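Local coordinates for glucose-6-phosphate isomerase (Plasmodium falciparum, PDB 3QKI), which probably catalyses the interconversion of alpha-D-glucose 6-phosphate and beta-D-fructose 6-phosphate, the second step of glycolysis, at residues 266-271 against 280-285; 245-250 against 259-264. All coordinates share one frame; numbering follows the deposited sequence.

Interaction 1 (266-271 against 280-285)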
loop_
_atom_site.group_PDB
_atom_site.type_symbol
_atom_site.label_atom_id
_atom_site.label_comp_id
_atom_site.label_asym_id
_atom_site.label_seq_id
_atom_site.Cartn_x
_atom_site.Cartn_y
_atom_site.Cartn_z
ATOM N N LYS A 266 25.133 -10.885 -14.043
ATOM C CA LYS A 266 25.685 -10.185 -15.202
ATOM C C LYS A 266 26.212 -8.805 -14.758
ATOM O O LYS A 266 27.315 -8.438 -15.152
ATOM C CB LYS A 266 24.627 -10.006 -16.309
ATOM C CG LYS A 266 24.303 -11.285 -17.070
ATOM C CD LYS A 266 25.170 -11.469 -18.285
ATOM C CE LYS A 266 25.064 -12.877 -18.841
ATOM N NZ LYS A 266 23.782 -13.105 -19.564
ATOM N N TRP A 267 25.454 -8.071 -13.906
ATOM C CA TRP A 267 25.870 -6.766 -13.373
ATOM C C TRP A 267 27.148 -6.926 -12.515
ATOM O O TRP A 267 28.094 -6.147 -12.694
ATOM C CB TRP A 267 24.734 -6.117 -12.566
ATOM C CG TRP A 267 25.127 -4.878 -11.803
ATOM C CD1 TRP A 267 25.323 -3.622 -12.313
ATOM C CD2 TRP A 267 25.369 -4.782 -10.394
ATOM N NE1 TRP A 267 25.686 -2.755 -11.313
ATOM C CE2 TRP A 267 25.694 -3.432 -10.116
ATOM C CE3 TRP A 267 25.376 -5.715 -9.338
ATOM C CZ2 TRP A 267 25.946 -2.974 -8.820
ATOM C CZ3 TRP A 267 25.630 -5.260 -8.046
ATOM C CH2 TRP A 267 25.923 -3.907 -7.799
ATOM N N LEU A 268 27.181 -7.943 -11.608
ATOM C CA LEU A 268 28.386 -8.204 -10.797
ATOM C C LEU A 268 29.603 -8.477 -11.715
ATOM O O LEU A 268 30.690 -7.961 -11.449
ATOM C CB LEU A 268 28.217 -9.422 -9.853
ATOM C CG LEU A 268 27.373 -9.280 -8.585
ATOM C CD1 LEU A 268 27.339 -10.631 -7.844
ATOM C CD2 LEU A 268 27.919 -8.182 -7.649
ATOM N N SER A 269 29.400 -9.268 -12.792
ATOM C CA SER A 269 30.440 -9.690 -13.741
ATOM C C SER A 269 30.986 -8.586 -14.647
ATOM O O SER A 269 31.945 -8.815 -15.373
ATOM C CB SER A 269 29.976 -10.882 -14.569
ATOM O OG SER A 269 29.696 -11.966 -13.701
ATOM N N LEU A 270 30.397 -7.398 -14.602
ATOM C CA LEU A 270 30.912 -6.250 -15.337
ATOM C C LEU A 270 32.248 -5.834 -14.692
ATOM O O LEU A 270 33.124 -5.318 -15.382
ATOM C CB LEU A 270 29.912 -5.071 -15.300
ATOM C CG LEU A 270 28.580 -5.292 -16.039
ATOM C CD1 LEU A 270 27.631 -4.168 -15.769
ATOM C CD2 LEU A 270 28.766 -5.430 -17.542
ATOM N N LYS A 271 32.412 -6.114 -13.390
ATOM C CA LYS A 271 33.611 -5.777 -12.616
ATOM C C LYS A 271 34.283 -6.996 -12.000
ATOM O O LYS A 271 35.506 -7.001 -11.913
ATOM C CB LYS A 271 33.278 -4.766 -11.499
ATOM C CG LYS A 271 32.783 -3.406 -11.994
ATOM C CD LYS A 271 33.655 -2.289 -11.427
ATOM C CE LYS A 271 32.888 -1.333 -10.572
ATOM N NZ LYS A 271 33.782 -0.597 -9.641
ATOM N N LYS A 280 32.455 -15.026 -3.631
ATOM C CA LYS A 280 32.533 -14.304 -2.358
ATOM C C LYS A 280 31.360 -13.317 -2.252
ATOM O O LYS A 280 30.953 -12.984 -1.140
ATOM C CB LYS A 280 33.838 -13.515 -2.224
ATOM C CG LYS A 280 35.091 -14.337 -2.203
ATOM C CD LYS A 280 36.272 -13.413 -2.209
ATOM C CE LYS A 280 37.573 -14.156 -2.339
ATOM N NZ LYS A 280 38.710 -13.205 -2.455
ATOM N N HIS A 281 30.808 -12.880 -3.405
ATOM C CA HIS A 281 29.729 -11.886 -3.503
ATOM C C HIS A 281 28.302 -12.466 -3.644
ATOM O O HIS A 281 27.334 -11.703 -3.781
ATOM C CB HIS A 281 30.038 -10.915 -4.661
ATOM C CG HIS A 281 31.184 -9.988 -4.349
ATOM N ND1 HIS A 281 30.983 -8.636 -4.133
ATOM C CD2 HIS A 281 32.506 -10.252 -4.215
ATOM C CE1 HIS A 281 32.180 -8.128 -3.870
ATOM N NE2 HIS A 281 33.128 -9.058 -3.926
ATOM N N MET A 282 28.174 -13.793 -3.659
ATOM C CA MET A 282 26.885 -14.457 -3.854
ATOM C C MET A 282 26.552 -15.465 -2.792
ATOM O O MET A 282 27.378 -16.306 -2.428
ATOM C CB MET A 282 26.840 -15.149 -5.221
ATOM C CG MET A 282 27.158 -14.227 -6.372
ATOM S SD MET A 282 26.834 -15.001 -7.947
ATOM C CE MET A 282 25.341 -14.201 -8.352
ATOM N N VAL A 283 25.330 -15.371 -2.274
ATOM C CA VAL A 283 24.792 -16.324 -1.319
ATOM C C VAL A 283 23.398 -16.801 -1.743
ATOM O O VAL A 283 22.684 -16.088 -2.473
ATOM C CB VAL A 283 24.973 -16.013 0.195
ATOM C CG1 VAL A 283 25.987 -14.921 0.448
ATOM C CG2 VAL A 283 23.673 -15.724 0.901
ATOM N N ALA A 284 23.034 -18.030 -1.356
ATOM C CA ALA A 284 21.703 -18.515 -1.679
ATOM C C ALA A 284 20.977 -18.988 -0.454
ATOM O O ALA A 284 21.582 -19.525 0.465
ATOM C CB ALA A 284 21.780 -19.643 -2.699
ATOM N N VAL A 285 19.658 -18.799 -0.441
ATOM C CA VAL A 285 18.802 -19.338 0.601
ATOM C C VAL A 285 17.925 -20.254 -0.222
ATOM O O VAL A 285 17.088 -19.776 -1.000
ATOM C CB VAL A 285 18.018 -18.289 1.420
ATOM C CG1 VAL A 285 17.052 -18.975 2.374
ATOM C CG2 VAL A 285 18.975 -17.378 2.200
#
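Leu268 of helix 255-268 meets Met282, the first residue of strand 282-285, and His281 just before it through a single methyl, CD1. That methyl lies 3.9 Å from Met282 CG and 4.1 Å from Met282 CE, so it touches the methionine chain near its root and at its terminal methyl. Two torsions account for this: Leu268 chi2 (179°) extends CD1 away from the helix, while the bend at Met282 chi3 (104°) folds CE back to the same methyl. The two side chains run alongside each other in opposite senses. On the histidine only the root takes part, CB standing 4.2 Å from Leu268 CD1, because the imidazole is turned from the leucine. There its ND1 is hydrogen-bonded to Thr243 O and its NE2 to Cys161 N, two bonds that should fix the ring's rotation, and Phe166 meets it edge-to-face. Phe295 packs on Met282 as well. All three touching residues are buried, yet together the segments bury just 115 Å². The chemistry is therefore dispersion between aliphatic carbons, packing the helix against the sheet, while the one polar side chain has its bonds met by other parts of the chain.

Interaction 2 (245-250 against 259-264)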
loop_
_atom_site.group_PDB
_atom_site.type_symbol
_atom_site.label_atom_id
_atom_site.label_comp_id
_atom_site.label_asym_id
_atom_site.label_seq_id
_atom_site.Cartn_x
_atom_site.Cartn_y
_atom_site.Cartn_z
ATOM N N VAL A 245 25.172 -10.308 -2.767
ATOM C CA VAL A 245 23.905 -10.642 -3.376
ATOM C C VAL A 245 23.349 -11.920 -2.732
ATOM O O VAL A 245 24.033 -12.949 -2.711
ATOM C CB VAL A 245 24.071 -10.766 -4.905
ATOM C CG1 VAL A 245 22.772 -11.163 -5.579
ATOM C CG2 VAL A 245 24.614 -9.465 -5.505
ATOM N N ILE A 246 22.127 -11.845 -2.200
ATOM C CA ILE A 246 21.444 -12.994 -1.578
ATOM C C ILE A 246 20.274 -13.404 -2.464
ATOM O O ILE A 246 19.358 -12.608 -2.650
ATOM C CB ILE A 246 21.004 -12.730 -0.116
ATOM C CG1 ILE A 246 22.177 -12.202 0.737
ATOM C CG2 ILE A 246 20.334 -13.989 0.513
ATOM C CD1 ILE A 246 21.807 -11.816 2.190
ATOM N N ILE A 247 20.311 -14.645 -3.013
ATOM C CA ILE A 247 19.260 -15.170 -3.876
ATOM C C ILE A 247 18.392 -16.127 -3.045
ATOM O O ILE A 247 18.882 -17.148 -2.547
ATOM C CB ILE A 247 19.838 -15.817 -5.160
ATOM C CG1 ILE A 247 20.820 -14.840 -5.870
ATOM C CG2 ILE A 247 18.705 -16.212 -6.108
ATOM C CD1 ILE A 247 21.901 -15.559 -6.705
ATOM N N ILE A 248 17.110 -15.774 -2.880
ATOM C CA ILE A 248 16.170 -16.524 -2.048
ATOM C C ILE A 248 15.123 -17.210 -2.894
ATOM O O ILE A 248 14.274 -16.545 -3.501
ATOM C CB ILE A 248 15.549 -15.633 -0.944
ATOM C CG1 ILE A 248 16.662 -14.935 -0.108
ATOM C CG2 ILE A 248 14.648 -16.521 -0.032
ATOM C CD1 ILE A 248 16.396 -13.599 0.296
ATOM N N SER A 249 15.199 -18.557 -2.946
ATOM C CA SER A 249 14.279 -19.400 -3.725
ATOM C C SER A 249 14.471 -20.832 -3.286
ATOM O O SER A 249 15.568 -21.378 -3.466
ATOM C CB SER A 249 14.556 -19.281 -5.231
ATOM O OG SER A 249 13.825 -20.253 -5.956
ATOM N N LYS A 250 13.408 -21.460 -2.746
ATOM C CA LYS A 250 13.509 -22.863 -2.314
ATOM C C LYS A 250 14.023 -23.795 -3.448
ATOM O O LYS A 250 14.997 -24.526 -3.258
ATOM C CB LYS A 250 12.156 -23.341 -1.758
ATOM C CG LYS A 250 12.172 -24.753 -1.157
ATOM C CD LYS A 250 12.949 -24.859 0.151
ATOM C CE LYS A 250 12.522 -26.050 0.990
ATOM N NZ LYS A 250 12.942 -27.350 0.389
ATOM N N LEU A 259 15.497 -14.998 -13.081
ATOM C CA LEU A 259 15.841 -14.045 -14.146
ATOM C C LEU A 259 16.548 -12.823 -13.506
ATOM O O LEU A 259 17.530 -12.318 -14.063
ATOM C CB LEU A 259 14.598 -13.616 -14.956
ATOM C CG LEU A 259 14.785 -12.530 -16.033
ATOM C CD1 LEU A 259 15.922 -12.918 -17.057
ATOM C CD2 LEU A 259 13.465 -12.250 -16.750
ATOM N N ASN A 260 16.069 -12.386 -12.323
ATOM C CA ASN A 260 16.704 -11.283 -11.602
ATOM C C ASN A 260 18.083 -11.664 -11.123
ATOM O O ASN A 260 18.990 -10.841 -11.216
ATOM C CB ASN A 260 15.829 -10.758 -10.465
ATOM C CG ASN A 260 14.811 -9.743 -10.938
ATOM O OD1 ASN A 260 15.014 -9.041 -11.927
ATOM N ND2 ASN A 260 13.692 -9.663 -10.237
ATOM N N ALA A 261 18.253 -12.913 -10.636
ATOM C CA ALA A 261 19.546 -13.435 -10.190
ATOM C C ALA A 261 20.547 -13.458 -11.355
ATOM O O ALA A 261 21.670 -12.968 -11.209
ATOM C CB ALA A 261 19.382 -14.836 -9.591
ATOM N N ARG A 262 20.128 -13.958 -12.523
ATOM C CA ARG A 262 20.992 -13.980 -13.713
ATOM C C ARG A 262 21.375 -12.562 -14.141
ATOM O O ARG A 262 22.545 -12.313 -14.477
ATOM C CB ARG A 262 20.355 -14.760 -14.877
ATOM C CG ARG A 262 20.264 -16.263 -14.601
ATOM C CD ARG A 262 19.772 -17.041 -15.808
ATOM N NE ARG A 262 18.457 -16.621 -16.319
ATOM C CZ ARG A 262 17.294 -17.100 -15.883
ATOM N NH1 ARG A 262 17.258 -17.983 -14.892
ATOM N NH2 ARG A 262 16.159 -16.700 -16.432
ATOM N N SER A 263 20.415 -11.618 -14.046
ATOM C CA SER A 263 20.643 -10.218 -14.385
ATOM C C SER A 263 21.641 -9.559 -13.424
ATOM O O SER A 263 22.537 -8.842 -13.866
ATOM C CB SER A 263 19.313 -9.460 -14.422
ATOM O OG SER A 263 18.410 -10.043 -15.352
ATOM N N ILE A 264 21.507 -9.835 -12.120
ATOM C CA ILE A 264 22.402 -9.274 -11.110
ATOM C C ILE A 264 23.794 -9.914 -11.179
ATOM O O ILE A 264 24.790 -9.223 -10.935
ATOM C CB ILE A 264 21.766 -9.212 -9.695
ATOM C CG1 ILE A 264 20.583 -8.206 -9.682
ATOM C CG2 ILE A 264 22.793 -8.884 -8.580
ATOM C CD1 ILE A 264 20.955 -6.688 -9.956
#
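This is apolar helix-on-sheet packing inside a parallel alpha/beta sandwich: strand 243-248, in the middle of a five-stranded parallel sheet, is covered by helix 255-268, which follows it in the chain. Two pairs carry the contact, with CA atoms nearest at Ile247 and Ala261 (6.6 Å) and at Val245 and Ile264 (8.0 Å). Both strand residues point toward the helix, as expected for positions two apart on a strand. Ala261 CB fits against the branched side chain of Ile247, lying 3.8 Å from CG2 and 3.9 Å from CD1, consistent with the small alanine letting the helix approach closer. One turn on, the CG2 methyl of Ile264 faces the fork of Val245, 3.6 Å from its CG2 and 3.8 Å from its CG1, and the two side chains cross at a slant. Ile264 CG1 stands anti to its carbonyl carbon (chi1 -66°), which leaves CG2 for the strand while the longer branch turns aside; Val231 and Ile235 of helix 228-235 also pack on this isoleucine. On the helix, Leu259 O accepts both Ser263 N and Ser263 OG from opposite faces of its carbonyl plane, the hydroxyl at 2.8 Å; that hydroxyl also hydrogen-bonds Asn464 of the second subunit. Arg262 points away and pairs with Glu460 of that subunit. The contact thus divides its chemistry: buried hydrocarbon against the strand, with Arg262 and Ser263 at the dimer interface.

In the fold
Interactions 1 and 2 set helix 255-268 on neighbouring strands of one parallel sheet, their centres 9 Å apart. Strands 243-248 and 282-285 are joined by probable hydrogen bonds, His281 O to Val245 N and Val283 N to Val245 O, both 2.8 Å. Leu268 CD1 reaches Val245 CG2 at 3.8 Å, so Val245 meets the helix through both Leu268 and Ile264. Strand 243-248, helix and strand 282-285 form a beta-alpha-beta crossover. Interaction 1 lies away from the sugar-phosphate site; interaction 2 leads into it, since Ser249 and Lys250, which bind beta-D-fructose 6-phosphate (not bound to this chain here), follow the strand, and the Ile247 side chain is about 8 Å from that of Thr254, also in that site.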